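Local coordinates for protein bacteriophage virulence determinant (Salmonella enterica subsp. enterica serovar Typhimurium str. 14028S, PDB 6GGR) that probably acts as a secreted zinc metalloprotease of the PipA family that is thought to cleave NF-kappaB subunits in the infected host cell, at residues Ala38-Met43 with Asp80-Ser85; Asp159-Phe164 with Met198-Pro203. One frame throughout, in Å; residues are numbered along the deposited sequence.

Interaction 1: Ala38-Met43 with Asp80-Ser85; sequences ARLEPM and DAYTQS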
ATOM      1  N   ALA B  38     -14.291 -17.564 -24.398  1.00 43.93           N
ATOM      2  CA  ALA B  38     -14.094 -16.201 -24.892  1.00 49.47           C
ATOM      3  C   ALA B  38     -15.394 -15.688 -25.509  1.00 49.08           C
ATOM      4  O   ALA B  38     -15.506 -15.450 -26.713  1.00 48.56           O
ATOM      5  CB  ALA B  38     -12.951 -16.165 -25.895  1.00 40.80           C
ATOM      6  N   ARG B  39     -16.396 -15.511 -24.647  1.00 46.65           N
ATOM      7  CA  ARG B  39     -17.721 -15.116 -25.100  1.00 49.30           C
ATOM      8  C   ARG B  39     -17.980 -13.617 -24.997  1.00 49.27           C
ATOM      9  O   ARG B  39     -18.962 -13.139 -25.575  1.00 60.40           O
ATOM     10  CB  ARG B  39     -18.803 -15.878 -24.324  1.00 51.96           C
ATOM     11  CG  ARG B  39     -18.844 -15.639 -22.828  1.00 51.87           C
ATOM     12  CD  ARG B  39     -20.053 -16.349 -22.228  1.00 55.09           C
ATOM     13  NE  ARG B  39     -19.915 -16.613 -20.796  1.00 60.33           N
ATOM     14  CZ  ARG B  39     -20.369 -15.824 -19.826  1.00 66.83           C
ATOM     15  NH1 ARG B  39     -20.188 -16.169 -18.556  1.00 75.32           N
ATOM     16  NH2 ARG B  39     -21.003 -14.692 -20.111  1.00 60.57           N
ATOM     17  N   LEU B  40     -17.136 -12.868 -24.292  1.00 47.12           N
ATOM     18  CA  LEU B  40     -17.222 -11.415 -24.273  1.00 47.04           C
ATOM     19  C   LEU B  40     -16.247 -10.828 -25.285  1.00 45.12           C
ATOM     20  O   LEU B  40     -15.235 -11.440 -25.636  1.00 54.40           O
ATOM     21  CB  LEU B  40     -16.916 -10.857 -22.883  1.00 46.19           C
ATOM     22  CG  LEU B  40     -17.545 -11.557 -21.678  1.00 58.63           C
ATOM     23  CD1 LEU B  40     -17.174 -10.817 -20.404  1.00 58.19           C
ATOM     24  CD2 LEU B  40     -19.053 -11.657 -21.815  1.00 58.91           C
ATOM     25  N   GLU B  41     -16.562  -9.620 -25.750  1.00 50.70           N
ATOM     26  CA  GLU B  41     -15.720  -8.943 -26.726  1.00 57.65           C
ATOM     27  C   GLU B  41     -14.617  -8.179 -26.001  1.00 53.23           C
ATOM     28  O   GLU B  41     -14.925  -7.272 -25.219  1.00 59.31           O
ATOM     29  CB  GLU B  41     -16.545  -7.994 -27.580  1.00 71.18           C
ATOM     30  CG  GLU B  41     -16.043  -7.862 -29.016  1.00 87.34           C
ATOM     31  CD  GLU B  41     -14.902  -6.875 -29.151  1.00 90.27           C
ATOM     32  OE1 GLU B  41     -15.035  -5.738 -28.651  1.00 90.31           O
ATOM     33  OE2 GLU B  41     -13.872  -7.241 -29.752  1.00 85.92           O
ATOM     34  N   PRO B  42     -13.336  -8.505 -26.220  1.00 61.92           N
ATOM     35  CA  PRO B  42     -12.268  -7.862 -25.428  1.00 59.92           C
ATOM     36  C   PRO B  42     -12.286  -6.340 -25.441  1.00 61.82           C
ATOM     37  O   PRO B  42     -12.054  -5.721 -24.396  1.00 50.50           O
ATOM     38  CB  PRO B  42     -10.991  -8.410 -26.080  1.00 54.29           C
ATOM     39  CG  PRO B  42     -11.386  -9.728 -26.616  1.00 52.95           C
ATOM     40  CD  PRO B  42     -12.804  -9.572 -27.086  1.00 56.04           C
ATOM     41  N   MET B  43     -12.539  -5.715 -26.590  1.00 68.97           N
ATOM     42  CA  MET B  43     -12.469  -4.259 -26.671  1.00 69.06           C
ATOM     43  C   MET B  43     -13.615  -3.560 -25.947  1.00 69.83           C
ATOM     44  O   MET B  43     -13.687  -2.328 -26.003  1.00 74.24           O
ATOM     45  CB  MET B  43     -12.432  -3.825 -28.137  1.00 72.16           C
ATOM     46  CG  MET B  43     -11.034  -3.845 -28.739  1.00 86.49           C
ATOM     47  SD  MET B  43     -11.025  -3.795 -30.543  1.00 98.24           S
ATOM     48  CE  MET B  43     -11.330  -5.519 -30.930  1.00 97.16           C
ATOM     49  N   ASP B  80      -5.606  -7.856 -23.624  1.00 38.94           N
ATOM     50  CA  ASP B  80      -4.579  -8.892 -23.713  1.00 38.35           C
ATOM     51  C   ASP B  80      -4.863 -10.038 -22.752  1.00 41.35           C
ATOM     52  O   ASP B  80      -4.705 -11.211 -23.109  1.00 44.04           O
ATOM     53  CB  ASP B  80      -3.200  -8.299 -23.426  1.00 45.72           C
ATOM     54  CG  ASP B  80      -2.685  -7.438 -24.560  1.00 65.67           C
ATOM     55  OD1 ASP B  80      -3.132  -7.632 -25.710  1.00 74.36           O
ATOM     56  OD2 ASP B  80      -1.827  -6.570 -24.300  1.00 71.64           O
ATOM     57  N   ALA B  81      -5.270  -9.720 -21.522  1.00 34.01           N
ATOM     58  CA  ALA B  81      -5.508 -10.762 -20.530  1.00 33.93           C
ATOM     59  C   ALA B  81      -6.656 -11.672 -20.946  1.00 35.29           C
ATOM     60  O   ALA B  81      -6.596 -12.891 -20.746  1.00 36.16           O
ATOM     61  CB  ALA B  81      -5.798 -10.135 -19.169  1.00 31.24           C
ATOM     62  N   TYR B  82      -7.712 -11.100 -21.523  1.00 41.65           N
ATOM     63  CA  TYR B  82      -8.857 -11.914 -21.918  1.00 41.10           C
ATOM     64  C   TYR B  82      -8.535 -12.773 -23.134  1.00 44.20           C
ATOM     65  O   TYR B  82      -8.967 -13.928 -23.217  1.00 45.31           O
ATOM     66  CB  TYR B  82     -10.059 -11.017 -22.199  1.00 43.44           C
ATOM     67  CG  TYR B  82     -11.385 -11.741 -22.133  1.00 47.48           C
ATOM     68  CD1 TYR B  82     -12.041 -11.917 -20.922  1.00 54.66           C
ATOM     69  CD2 TYR B  82     -11.976 -12.251 -23.278  1.00 37.55           C
ATOM     70  CE1 TYR B  82     -13.251 -12.577 -20.857  1.00 52.69           C
ATOM     71  CE2 TYR B  82     -13.188 -12.909 -23.223  1.00 45.29           C
ATOM     72  CZ  TYR B  82     -13.818 -13.072 -22.010  1.00 50.75           C
ATOM     73  OH  TYR B  82     -15.024 -13.730 -21.958  1.00 45.37           O
ATOM     74  N   THR B  83      -7.781 -12.230 -24.092  1.00 44.73           N
ATOM     75  CA  THR B  83      -7.442 -12.998 -25.283  1.00 38.85           C
ATOM     76  C   THR B  83      -6.445 -14.108 -24.975  1.00 47.69           C
ATOM     77  O   THR B  83      -6.431 -15.131 -25.667  1.00 42.39           O
ATOM     78  CB  THR B  83      -6.869 -12.078 -26.365  1.00 58.32           C
ATOM     79  OG1 THR B  83      -5.703 -11.408 -25.867  1.00 59.02           O
ATOM     80  CG2 THR B  83      -7.893 -11.047 -26.796  1.00 62.02           C
ATOM     81  N   GLN B  84      -5.619 -13.937 -23.939  1.00 40.13           N
ATOM     82  CA  GLN B  84      -4.479 -14.816 -23.709  1.00 39.99           C
ATOM     83  C   GLN B  84      -4.626 -15.744 -22.511  1.00 43.20           C
ATOM     84  O   GLN B  84      -3.974 -16.793 -22.490  1.00 45.39           O
ATOM     85  CB  GLN B  84      -3.201 -13.981 -23.520  1.00 35.13           C
ATOM     86  CG  GLN B  84      -2.803 -13.180 -24.751  1.00 53.81           C
ATOM     87  CD  GLN B  84      -1.625 -12.252 -24.497  1.00 79.33           C
ATOM     88  OE1 GLN B  84      -1.796 -11.045 -24.319  1.00 76.61           O
ATOM     89  NE2 GLN B  84      -0.423 -12.813 -24.491  1.00 99.23           N
ATOM     90  N   SER B  85      -5.425 -15.363 -21.530  1.00 28.94           N
ATOM     91  CA  SER B  85      -5.560 -16.138 -20.318  1.00 23.06           C
ATOM     92  C   SER B  85      -6.919 -16.708 -20.062  1.00 31.49           C
ATOM     93  O   SER B  85      -7.836 -16.016 -19.817  1.00 32.98           O
ATOM     94  CB  SER B  85      -5.169 -15.288 -19.078  1.00 28.78           C
ATOM     95  OG  SER B  85      -5.299 -15.978 -17.907  1.00 31.03           O
TER
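Tyr82 reaches from the last turn of helix 64-84 into the curve of the 38-43 loop. Its CG stands anti to the backbone N (chi1 -159°), which sends the ring outward to the loop. The backbone N of Leu40 donates to Tyr82 OH over 3.3 Å in a fairly straight bond (158°). The Leu40 side chain crosses the tyrosine at about a right angle. Leu40 CG lies 3.3 Å from Tyr82 OH, and Leu40 CB lies 3.9 Å from Tyr82 CZ. Ala38 and Pro42 approach the CE2 and CD2 atoms of the ring. Ala38 CB comes to 4.2 Å from Tyr82 CE2. Pro42 CG comes obliquely to 4.2 Å from Tyr82 CD2, nearer the root of the ring. The same Pro42 CG meets the methyl CG2 of Thr83 at 3.7 Å. Thr83 turns this methyl to the loop because OG1 takes the crowded position between N and carbonyl carbon (chi1 59°), facing back to its own helix.

A second shell fixes these groups. Tyr82 OH also hydrogen-bonds Asn93 OD1 on helix 86-100, and Asn93 touches Leu40 as well. Arg39, whose CB points away from the helix end, forms salt bridges with Asp35 and Asp97.

The contact thus joins an irregular loop to a helix end, near the surface and away from the zinc-binding residues. The phenol oxygen of a buried tyrosine is gripped by two bonds, one to the loop backbone and one to Asn93, while carbons of Ala38, Leu40 and Pro42 pack against its ring.

Interaction 2: Asp159-Phe164 with Met198-Pro203; sequences DTTRSF and MGHTSP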
ATOM      1  N   ASP B 159       5.562  -4.128 -12.074  1.00 29.94           N
ATOM      2  CA  ASP B 159       5.358  -3.452 -13.346  1.00 28.24           C
ATOM      3  C   ASP B 159       3.868  -3.196 -13.543  1.00 32.26           C
ATOM      4  O   ASP B 159       3.021  -3.699 -12.801  1.00 37.18           O
ATOM      5  CB  ASP B 159       5.936  -4.267 -14.512  1.00 39.31           C
ATOM      6  CG  ASP B 159       5.102  -5.492 -14.853  1.00 38.19           C
ATOM      7  OD1 ASP B 159       4.575  -6.153 -13.932  1.00 35.46           O
ATOM      8  OD2 ASP B 159       4.972  -5.788 -16.059  1.00 46.69           O
ATOM      9  N   THR B 160       3.558  -2.395 -14.562  1.00 27.57           N
ATOM     10  CA  THR B 160       2.179  -1.965 -14.780  1.00 33.47           C
ATOM     11  C   THR B 160       1.249  -3.164 -14.924  1.00 28.27           C
ATOM     12  O   THR B 160       0.173  -3.207 -14.317  1.00 27.83           O
ATOM     13  CB  THR B 160       2.107  -1.074 -16.023  1.00 37.52           C
ATOM     14  OG1 THR B 160       2.990   0.039 -15.860  1.00 42.69           O
ATOM     15  CG2 THR B 160       0.690  -0.557 -16.249  1.00 40.44           C
ATOM     16  N   THR B 161       1.651  -4.152 -15.721  1.00 24.13           N
ATOM     17  CA  THR B 161       0.782  -5.298 -15.967  1.00 26.72           C
ATOM     18  C   THR B 161       0.414  -5.992 -14.662  1.00 26.28           C
ATOM     19  O   THR B 161      -0.771  -6.171 -14.356  1.00 26.22           O
ATOM     20  CB  THR B 161       1.458  -6.270 -16.931  1.00 37.97           C
ATOM     21  OG1 THR B 161       1.828  -5.572 -18.125  1.00 35.82           O
ATOM     22  CG2 THR B 161       0.511  -7.417 -17.291  1.00 39.80           C
ATOM     23  N   ARG B 162       1.419  -6.373 -13.866  1.00 27.30           N
ATOM     24  CA  ARG B 162       1.143  -7.054 -12.604  1.00 30.34           C
ATOM     25  C   ARG B 162       0.280  -6.193 -11.690  1.00 28.66           C
ATOM     26  O   ARG B 162      -0.687  -6.680 -11.096  1.00 26.47           O
ATOM     27  CB  ARG B 162       2.446  -7.433 -11.899  1.00 22.61           C
ATOM     28  CG  ARG B 162       2.223  -8.225 -10.611  1.00 27.50           C
ATOM     29  CD  ARG B 162       3.519  -8.790 -10.028  1.00 27.26           C
ATOM     30  NE  ARG B 162       4.050  -9.918 -10.796  1.00 29.94           N
ATOM     31  CZ  ARG B 162       3.658 -11.184 -10.657  1.00 28.82           C
ATOM     32  NH1 ARG B 162       2.718 -11.510  -9.782  1.00 26.57           N
ATOM     33  NH2 ARG B 162       4.205 -12.138 -11.397  1.00 28.12           N
ATOM     34  N   SER B 163       0.614  -4.908 -11.560  1.00 33.53           N
ATOM     35  CA  SER B 163      -0.138  -4.044 -10.654  1.00 32.07           C
ATOM     36  C   SER B 163      -1.584  -3.899 -11.113  1.00 25.00           C
ATOM     37  O   SER B 163      -2.516  -3.972 -10.303  1.00 32.54           O
ATOM     38  CB  SER B 163       0.532  -2.676 -10.555  1.00 29.89           C
ATOM     39  OG  SER B 163       1.891  -2.796 -10.178  1.00 33.14           O
ATOM     40  N   PHE B 164      -1.788  -3.686 -12.415  1.00 24.43           N
ATOM     41  CA  PHE B 164      -3.142  -3.547 -12.944  1.00 28.39           C
ATOM     42  C   PHE B 164      -3.942  -4.827 -12.742  1.00 33.51           C
ATOM     43  O   PHE B 164      -5.089  -4.791 -12.283  1.00 29.79           O
ATOM     44  CB  PHE B 164      -3.081  -3.174 -14.426  1.00 32.32           C
ATOM     45  CG  PHE B 164      -2.975  -1.695 -14.678  1.00 34.14           C
ATOM     46  CD1 PHE B 164      -2.008  -0.931 -14.047  1.00 37.00           C
ATOM     47  CD2 PHE B 164      -3.837  -1.071 -15.566  1.00 34.63           C
ATOM     48  CE1 PHE B 164      -1.914   0.424 -14.283  1.00 42.84           C
ATOM     49  CE2 PHE B 164      -3.745   0.282 -15.810  1.00 36.65           C
ATOM     50  CZ  PHE B 164      -2.782   1.033 -15.169  1.00 48.47           C
ATOM     51  N   MET B 198      -0.419 -15.039 -19.906  1.00 29.23           N
ATOM     52  CA  MET B 198      -0.262 -13.934 -20.845  1.00 33.83           C
ATOM     53  C   MET B 198       1.117 -13.894 -21.491  1.00 34.20           C
ATOM     54  O   MET B 198       1.364 -13.019 -22.327  1.00 40.83           O
ATOM     55  CB  MET B 198      -0.508 -12.595 -20.134  1.00 29.37           C
ATOM     56  CG  MET B 198      -1.932 -12.376 -19.658  1.00 34.85           C
ATOM     57  SD  MET B 198      -2.086 -10.865 -18.689  1.00 32.27           S
ATOM     58  CE  MET B 198      -1.932  -9.643 -19.990  1.00 33.79           C
ATOM     59  N   GLY B 199       2.021 -14.798 -21.123  1.00 30.87           N
ATOM     60  CA  GLY B 199       3.382 -14.711 -21.608  1.00 37.95           C
ATOM     61  C   GLY B 199       4.216 -13.670 -20.901  1.00 42.58           C
ATOM     62  O   GLY B 199       5.239 -13.240 -21.441  1.00 42.23           O
ATOM     63  N   HIS B 200       3.801 -13.238 -19.715  1.00 37.57           N
ATOM     64  CA  HIS B 200       4.589 -12.297 -18.931  1.00 30.76           C
ATOM     65  C   HIS B 200       5.770 -13.017 -18.287  1.00 28.92           C
ATOM     66  O   HIS B 200       5.596 -14.027 -17.599  1.00 37.09           O
ATOM     67  CB  HIS B 200       3.716 -11.637 -17.868  1.00 38.67           C
ATOM     68  CG  HIS B 200       4.232 -10.312 -17.402  1.00 39.39           C
ATOM     69  ND1 HIS B 200       5.198 -10.193 -16.426  1.00 41.73           N
ATOM     70  CD2 HIS B 200       3.923  -9.050 -17.784  1.00 38.09           C
ATOM     71  CE1 HIS B 200       5.458  -8.914 -16.221  1.00 45.38           C
ATOM     72  NE2 HIS B 200       4.697  -8.200 -17.032  1.00 40.84           N
ATOM     73  N   THR B 201       6.973 -12.484 -18.505  1.00 28.62           N
ATOM     74  CA  THR B 201       8.210 -13.161 -18.123  1.00 39.94           C
ATOM     75  C   THR B 201       8.523 -13.061 -16.632  1.00 43.03           C
ATOM     76  O   THR B 201       9.323 -13.859 -16.129  1.00 39.41           O
ATOM     77  CB  THR B 201       9.373 -12.574 -18.937  1.00 60.82           C
ATOM     78  OG1 THR B 201       9.140 -12.806 -20.332  1.00 62.61           O
ATOM     79  CG2 THR B 201      10.716 -13.191 -18.541  1.00 83.53           C
ATOM     80  N   SER B 202       7.926 -12.111 -15.921  1.00 34.29           N
ATOM     81  CA  SER B 202       8.320 -11.860 -14.540  1.00 35.54           C
ATOM     82  C   SER B 202       8.219 -13.146 -13.721  1.00 40.61           C
ATOM     83  O   SER B 202       7.288 -13.934 -13.921  1.00 35.55           O
ATOM     84  CB  SER B 202       7.438 -10.776 -13.918  1.00 35.32           C
ATOM     85  OG  SER B 202       6.111 -11.240 -13.720  1.00 36.62           O
ATOM     86  N   PRO B 203       9.149 -13.394 -12.796  1.00 41.26           N
ATOM     87  CA  PRO B 203       9.009 -14.563 -11.933  1.00 39.35           C
ATOM     88  C   PRO B 203       7.758 -14.450 -11.091  1.00 37.79           C
ATOM     89  O   PRO B 203       7.352 -13.340 -10.701  1.00 30.98           O
ATOM     90  CB  PRO B 203      10.278 -14.515 -11.064  1.00 49.66           C
ATOM     91  CG  PRO B 203      11.205 -13.570 -11.740  1.00 41.65           C
ATOM     92  CD  PRO B 203      10.348 -12.604 -12.473  1.00 39.94           C
TER
HETATM   93  O   HOH W   1       5.648  -8.074 -12.437  1.00 39.52           O
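The imidazole of His200 and the guanidinium of Arg162 both use their edges. Asp159 OD2 lies near the His200 ring plane and takes the NE2 hydrogen at 2.6 Å, a short but bent bond (139°). NE2 comes from somewhat above the carboxylate plane. The two side chains meet tip to tip, with carboxylate and ring planes 56° apart. The other ring nitrogen, His200 ND1, shares a hydrogen bond of 3.0 Å with Ser202 OG. Thr161 CB approaches the ring obliquely, 3.8 Å from His200 NE2. At the guanidinium edge, Arg162 NH2 donates almost straight (168°) to Ser202 OG at 3.1 Å. A water beside it accepts from Arg162 NE at 2.9 Å and donates to Asp159 OD1 at 2.7 Å.

Asp159 is the N-cap of helix 160-173, its OD1 also accepting from Arg162 N. The helix start and the water probably favour a charged carboxylate. A Schellman motif at Gly199 ends helix 186-197 just before His200.

Arg162 NH1 bonds Asn192 on that helix, and Tyr149 of strand 148-149 makes a cation-pi contact with Arg162. One turn on lies His166, a zinc-binding residue, though no zinc is bound to this chain here. The contact ties the start of its helix to the loop after helix 186-197.

Overall arrangement
From the N terminus, the 38-43 loop follows helix 24-30. Interaction 1 joins it to the end of helix 64-84 and closes a loop that holds helix 45-49 and most of helix 64-84. The chain then runs through helix 86-100 and the short strands to residue 159. There interaction 2 opens, and it closes after helix 186-197. Its loop contains the zinc-binding residues His166, His170 and Asp177. The two loops are in series and neither nest nor cross. The centres of interactions 1 and 2 are about 16 Å apart, yet the two contacts touch. Met198 CE packs on Asp80 and Ala81, so the end of helix 64-84 meets both the 38-43 loop and the 198-203 segment.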